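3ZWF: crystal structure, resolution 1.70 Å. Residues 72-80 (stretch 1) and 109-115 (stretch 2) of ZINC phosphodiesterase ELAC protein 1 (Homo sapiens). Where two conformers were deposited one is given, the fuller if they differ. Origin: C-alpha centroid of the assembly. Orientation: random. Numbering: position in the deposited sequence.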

ATOM      1  N   LEU A  72      -4.577  -4.116  -4.320  1.00 25.57           N
ATOM      2  CA  LEU A  72      -4.658  -5.186  -5.307  1.00 25.64           C
ATOM      3  C   LEU A  72      -6.108  -5.633  -5.549  1.00 26.03           C
ATOM      4  O   LEU A  72      -6.528  -5.776  -6.691  1.00 26.84           O
ATOM      5  CB  LEU A  72      -3.781  -6.348  -4.924  1.00 26.03           C
ATOM      6  CG  LEU A  72      -3.798  -7.537  -5.889  1.00 30.23           C
ATOM      7  CD1 LEU A  72      -3.292  -7.165  -7.293  1.00 29.62           C
ATOM      8  CD2 LEU A  72      -2.985  -8.692  -5.294  1.00 29.76           C
ATOM      9  N   LEU A  73      -6.853  -5.899  -4.479  1.00 26.34           N
ATOM     10  CA  LEU A  73      -8.250  -6.364  -4.616  1.00 26.60           C
ATOM     11  C   LEU A  73      -9.088  -5.307  -5.324  1.00 28.04           C
ATOM     12  O   LEU A  73      -9.861  -5.610  -6.227  1.00 29.34           O
ATOM     13  CB  LEU A  73      -8.872  -6.692  -3.251  1.00 26.36           C
ATOM     14  CG  LEU A  73      -8.188  -7.858  -2.498  1.00 25.80           C
ATOM     15  CD1 LEU A  73      -8.758  -8.056  -1.106  1.00 26.03           C
ATOM     16  CD2 LEU A  73      -8.176  -9.178  -3.322  1.00 26.36           C
ATOM     17  N   CYS A  74      -8.905  -4.052  -4.928  1.00 28.57           N
ATOM     18  CA  CYS A  74      -9.658  -2.941  -5.532  1.00 30.16           C
ATOM     19  C   CYS A  74      -9.427  -2.866  -7.036  1.00 31.73           C
ATOM     20  O   CYS A  74     -10.354  -2.717  -7.825  1.00 34.02           O
ATOM     21  CB  CYS A  74      -9.287  -1.595  -4.892  1.00 30.91           C
ATOM     22  SG  CYS A  74      -9.914  -1.378  -3.297  1.00 37.20           S
ATOM     23  N   THR A  75      -8.170  -2.969  -7.419  1.00 34.99           N
ATOM     24  CA  THR A  75      -7.780  -2.817  -8.815  0.50 34.20           C
ATOM     25  C   THR A  75      -8.254  -4.029  -9.643  1.00 35.84           C
ATOM     26  O   THR A  75      -8.777  -3.863 -10.746  1.00 41.68           O
ATOM     27  CB  THR A  75      -6.261  -2.469  -8.909  0.50 31.86           C
ATOM     28  OG1 THR A  75      -6.048  -1.214  -8.232  0.50 29.94           O
ATOM     29  CG2 THR A  75      -5.799  -2.360 -10.341  0.50 30.84           C
ATOM     30  N   ILE A  76      -8.143  -5.238  -9.083  1.00 37.79           N
ATOM     31  CA  ILE A  76      -8.721  -6.427  -9.718  1.00 36.38           C
ATOM     32  C   ILE A  76     -10.228  -6.209  -9.987  1.00 39.40           C
ATOM     33  O   ILE A  76     -10.726  -6.475 -11.075  1.00 54.01           O
ATOM     34  CB  ILE A  76      -8.543  -7.697  -8.864  1.00 34.99           C
ATOM     35  CG1 ILE A  76      -7.076  -8.163  -8.890  1.00 34.10           C
ATOM     36  CG2 ILE A  76      -9.448  -8.847  -9.353  1.00 38.04           C
ATOM     37  CD1 ILE A  76      -6.776  -9.159  -7.851  1.00 32.12           C
ATOM     38  N   SER A  77     -10.938  -5.700  -8.993  1.00 37.60           N
ATOM     39  CA  SER A  77     -12.367  -5.421  -9.145  1.00 36.75           C
ATOM     40  C   SER A  77     -12.631  -4.369 -10.237  1.00 43.85           C
ATOM     41  O   SER A  77     -13.439  -4.592 -11.138  1.00 48.18           O
ATOM     42  CB  SER A  77     -12.955  -4.952  -7.831  1.00 34.92           C
ATOM     43  OG  SER A  77     -14.333  -4.733  -7.961  1.00 36.37           O
ATOM     44  N   LEU A  78     -11.945  -3.232 -10.132  1.00 41.77           N
ATOM     45  CA  LEU A  78     -12.097  -2.108 -11.089  1.00 54.16           C
ATOM     46  C   LEU A  78     -11.903  -2.550 -12.527  1.00 54.42           C
ATOM     47  O   LEU A  78     -12.552  -2.038 -13.440  1.00 70.38           O
ATOM     48  CB  LEU A  78     -11.086  -0.977 -10.810  1.00 51.72           C
ATOM     49  CG  LEU A  78     -11.450   0.022  -9.708  1.00 59.35           C
ATOM     50  CD1 LEU A  78     -10.258   0.936  -9.379  1.00 53.19           C
ATOM     51  CD2 LEU A  78     -12.684   0.846 -10.120  1.00 56.04           C
ATOM     52  N   GLN A  79     -10.973  -3.475 -12.715  1.00 56.35           N
ATOM     53  CA  GLN A  79     -10.569  -3.911 -14.060  1.00 71.86           C
ATOM     54  C   GLN A  79     -11.257  -5.181 -14.573  1.00 74.12           C
ATOM     55  O   GLN A  79     -11.019  -5.595 -15.703  1.00 93.61           O
ATOM     56  CB  GLN A  79      -9.038  -4.061 -14.141  1.00 76.89           C
ATOM     57  CG  GLN A  79      -8.250  -2.752 -13.911  1.00 69.30           C
ATOM     58  CD  GLN A  79      -6.742  -2.960 -13.977  1.00 63.83           C
ATOM     59  OE1 GLN A  79      -6.260  -4.077 -13.779  1.00 76.58           O
ATOM     60  NE2 GLN A  79      -5.996  -1.892 -14.235  1.00 50.84           N
ATOM     61  N   SER A  80     -12.121  -5.790 -13.767  1.00 78.31           N
ATOM     62  CA  SER A  80     -12.861  -6.973 -14.207  1.00 79.80           C
ATOM     63  C   SER A  80     -14.346  -6.649 -14.376  1.00 82.14           C
ATOM     64  O   SER A  80     -15.212  -7.446 -14.029  1.00 86.62           O
ATOM     65  CB  SER A  80     -12.640  -8.154 -13.246  1.00 75.56           C
ATOM     66  OG  SER A  80     -13.355  -8.000 -12.039  1.00 62.25           O
ATOM     67  N   HIS A 109     -15.168   2.451   1.187  1.00 32.62           N
ATOM     68  CA  HIS A 109     -16.431   2.298   0.439  1.00 35.44           C
ATOM     69  C   HIS A 109     -16.234   1.559  -0.882  1.00 36.39           C
ATOM     70  O   HIS A 109     -16.720   1.948  -1.929  1.00 36.89           O
ATOM     71  CB  HIS A 109     -17.039   3.690   0.185  1.00 39.05           C
ATOM     72  CG  HIS A 109     -17.329   4.426   1.441  1.00 44.19           C
ATOM     73  ND1 HIS A 109     -18.603   4.552   1.943  1.00 47.80           N
ATOM     74  CD2 HIS A 109     -16.510   5.037   2.329  1.00 50.55           C
ATOM     75  CE1 HIS A 109     -18.563   5.232   3.075  1.00 51.80           C
ATOM     76  NE2 HIS A 109     -17.307   5.547   3.327  1.00 48.99           N
ATOM     77  N   THR A 110     -15.504   0.460  -0.799  1.00 37.35           N
ATOM     78  CA  THR A 110     -15.282  -0.405  -1.944  1.00 36.20           C
ATOM     79  C   THR A 110     -16.280  -1.554  -1.906  1.00 36.40           C
ATOM     80  O   THR A 110     -16.339  -2.304  -0.923  1.00 35.63           O
ATOM     81  CB  THR A 110     -13.886  -0.994  -1.880  1.00 36.79           C
ATOM     82  OG1 THR A 110     -12.954   0.078  -1.877  1.00 34.68           O
ATOM     83  CG2 THR A 110     -13.612  -1.912  -3.076  1.00 35.55           C
ATOM     84  N   GLU A 111     -17.039  -1.695  -2.987  1.00 38.65           N
ATOM     85  CA  GLU A 111     -17.859  -2.883  -3.246  1.00 40.84           C
ATOM     86  C   GLU A 111     -17.160  -3.680  -4.337  1.00 41.74           C
ATOM     87  O   GLU A 111     -17.219  -3.330  -5.516  1.00 44.16           O
ATOM     88  CB  GLU A 111     -19.286  -2.494  -3.685  1.00 48.70           C
ATOM     89  N   LEU A 112     -16.449  -4.729  -3.941  1.00 37.46           N
ATOM     90  CA  LEU A 112     -15.724  -5.554  -4.919  1.00 36.32           C
ATOM     91  C   LEU A 112     -16.733  -6.320  -5.779  1.00 37.70           C
ATOM     92  O   LEU A 112     -17.740  -6.794  -5.275  1.00 37.78           O
ATOM     93  CB  LEU A 112     -14.782  -6.523  -4.223  1.00 34.99           C
ATOM     94  CG  LEU A 112     -13.670  -5.918  -3.351  1.00 33.82           C
ATOM     95  CD1 LEU A 112     -13.013  -6.997  -2.492  1.00 32.87           C
ATOM     96  CD2 LEU A 112     -12.631  -5.200  -4.162  1.00 31.73           C
ATOM     97  N   VAL A 113     -16.470  -6.429  -7.071  1.00 40.29           N
ATOM     98  CA  VAL A 113     -17.421  -7.070  -7.989  1.00 40.12           C
ATOM     99  C   VAL A 113     -17.302  -8.602  -7.969  1.00 38.70           C
ATOM    100  O   VAL A 113     -18.141  -9.297  -8.511  1.00 40.44           O
ATOM    101  CB  VAL A 113     -17.293  -6.530  -9.440  1.00 43.73           C
ATOM    102  CG1 VAL A 113     -17.515  -4.995  -9.473  1.00 46.39           C
ATOM    103  CG2 VAL A 113     -15.951  -6.898 -10.064  1.00 41.84           C
ATOM    104  N   PHE A 114     -16.252  -9.108  -7.333  1.00 37.04           N
ATOM    105  CA  PHE A 114     -16.043 -10.550  -7.151  1.00 35.72           C
ATOM    106  C   PHE A 114     -16.197 -10.893  -5.677  1.00 35.91           C
ATOM    107  O   PHE A 114     -16.084 -10.033  -4.811  1.00 38.76           O
ATOM    108  CB  PHE A 114     -14.661 -10.998  -7.673  1.00 34.19           C
ATOM    109  CG  PHE A 114     -13.508 -10.314  -6.996  1.00 32.28           C
ATOM    110  CD1 PHE A 114     -13.001 -10.779  -5.803  1.00 31.10           C
ATOM    111  CD2 PHE A 114     -12.987  -9.147  -7.514  1.00 32.39           C
ATOM    112  CE1 PHE A 114     -11.964 -10.095  -5.156  1.00 30.06           C
ATOM    113  CE2 PHE A 114     -11.951  -8.496  -6.885  1.00 31.34           C
ATOM    114  CZ  PHE A 114     -11.445  -8.973  -5.704  1.00 30.17           C
ATOM    115  N   HIS A 115     -16.486 -12.162  -5.415  1.00 36.39           N
ATOM    116  CA  HIS A 115     -16.535 -12.706  -4.068  1.00 37.26           C
ATOM    117  C   HIS A 115     -15.143 -13.134  -3.666  1.00 34.95           C
ATOM    118  O   HIS A 115     -14.354 -13.600  -4.498  1.00 33.99           O
ATOM    119  CB  HIS A 115     -17.472 -13.922  -4.004  1.00 37.65           C
TER

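Stretch 1 is helical through most of its length, as the i to i−4 bonds from Ile76 N to Leu72 O (2.9 Å) and from Leu78 N to Cys74 O (2.8 Å) attest. Stretch 2 has no regular structure and lies against one side of this helix, the two together burying 382 Å². The CA atoms come nearest at Ser77 and Leu112, 5.4 Å apart.

Leu72 is buried but makes no contact with stretch 2, which its side chain does not reach. Leu73 is the first to engage. Its CA-to-CB bond points sideways, and with chi1 m and chi2 t its side chain meets two apolar partners: CB lies 4.1 Å from Leu112 CD2, and CD2 lies 4.0 Å from Phe114 CZ. Its carbonyl is also covered, with Leu73 O 3.6 Å from Phe114 CE2, near the ring plane and so at the ring edge. That oxygen already accepts the helical bond from Ser77 N (3.0 Å), so apolar neighbours do not leave it without a partner.

Cys74 directs its CB away, yet its chi1 of -73° leaves SG 3.7 Å from Thr110 OG1, a packing contact at the early end of stretch 2. Thr75 points away altogether; its OG1 is hydrogen-bonded elsewhere in the structure.

Ile76 points toward stretch 2 and sets CG2 3.5 Å from Phe114 CE2, approaching the ring obliquely. A branched aliphatic side chain suits this buried site, since it offers a methyl to the aromatic carbon.

Ser77 is the centre of the contact, with 69 Å² covered. Its t rotamer brings OG within 2.9 Å of Val113 N, and the N-H...O angle of 157° supports a hydrogen bond donated by the backbone amide, the one hydrogen bond between the stretches. The short side chain allows close approach: OG is 3.4 Å from Leu112 CA, while CB packs 3.7 Å from Leu112 CD2 and 3.8 Å from Phe114 CE2. Leu112 starts sideways, but its m, t conformation carries its end nearer the helix. Phe114, with chi1 p, points toward the helix and reaches Leu73, Ile76 and Ser77 through the far end of its ring.

Leu78 and Gln79 turn away and are exposed. Ser80 points back toward stretch 2, where its OG lies 3.4 Å from Val113 CG2; the same hydroxyl donates a weak hydrogen bond to Ile76 O (3.2 Å). High B factors make this last contact the less certain evidence.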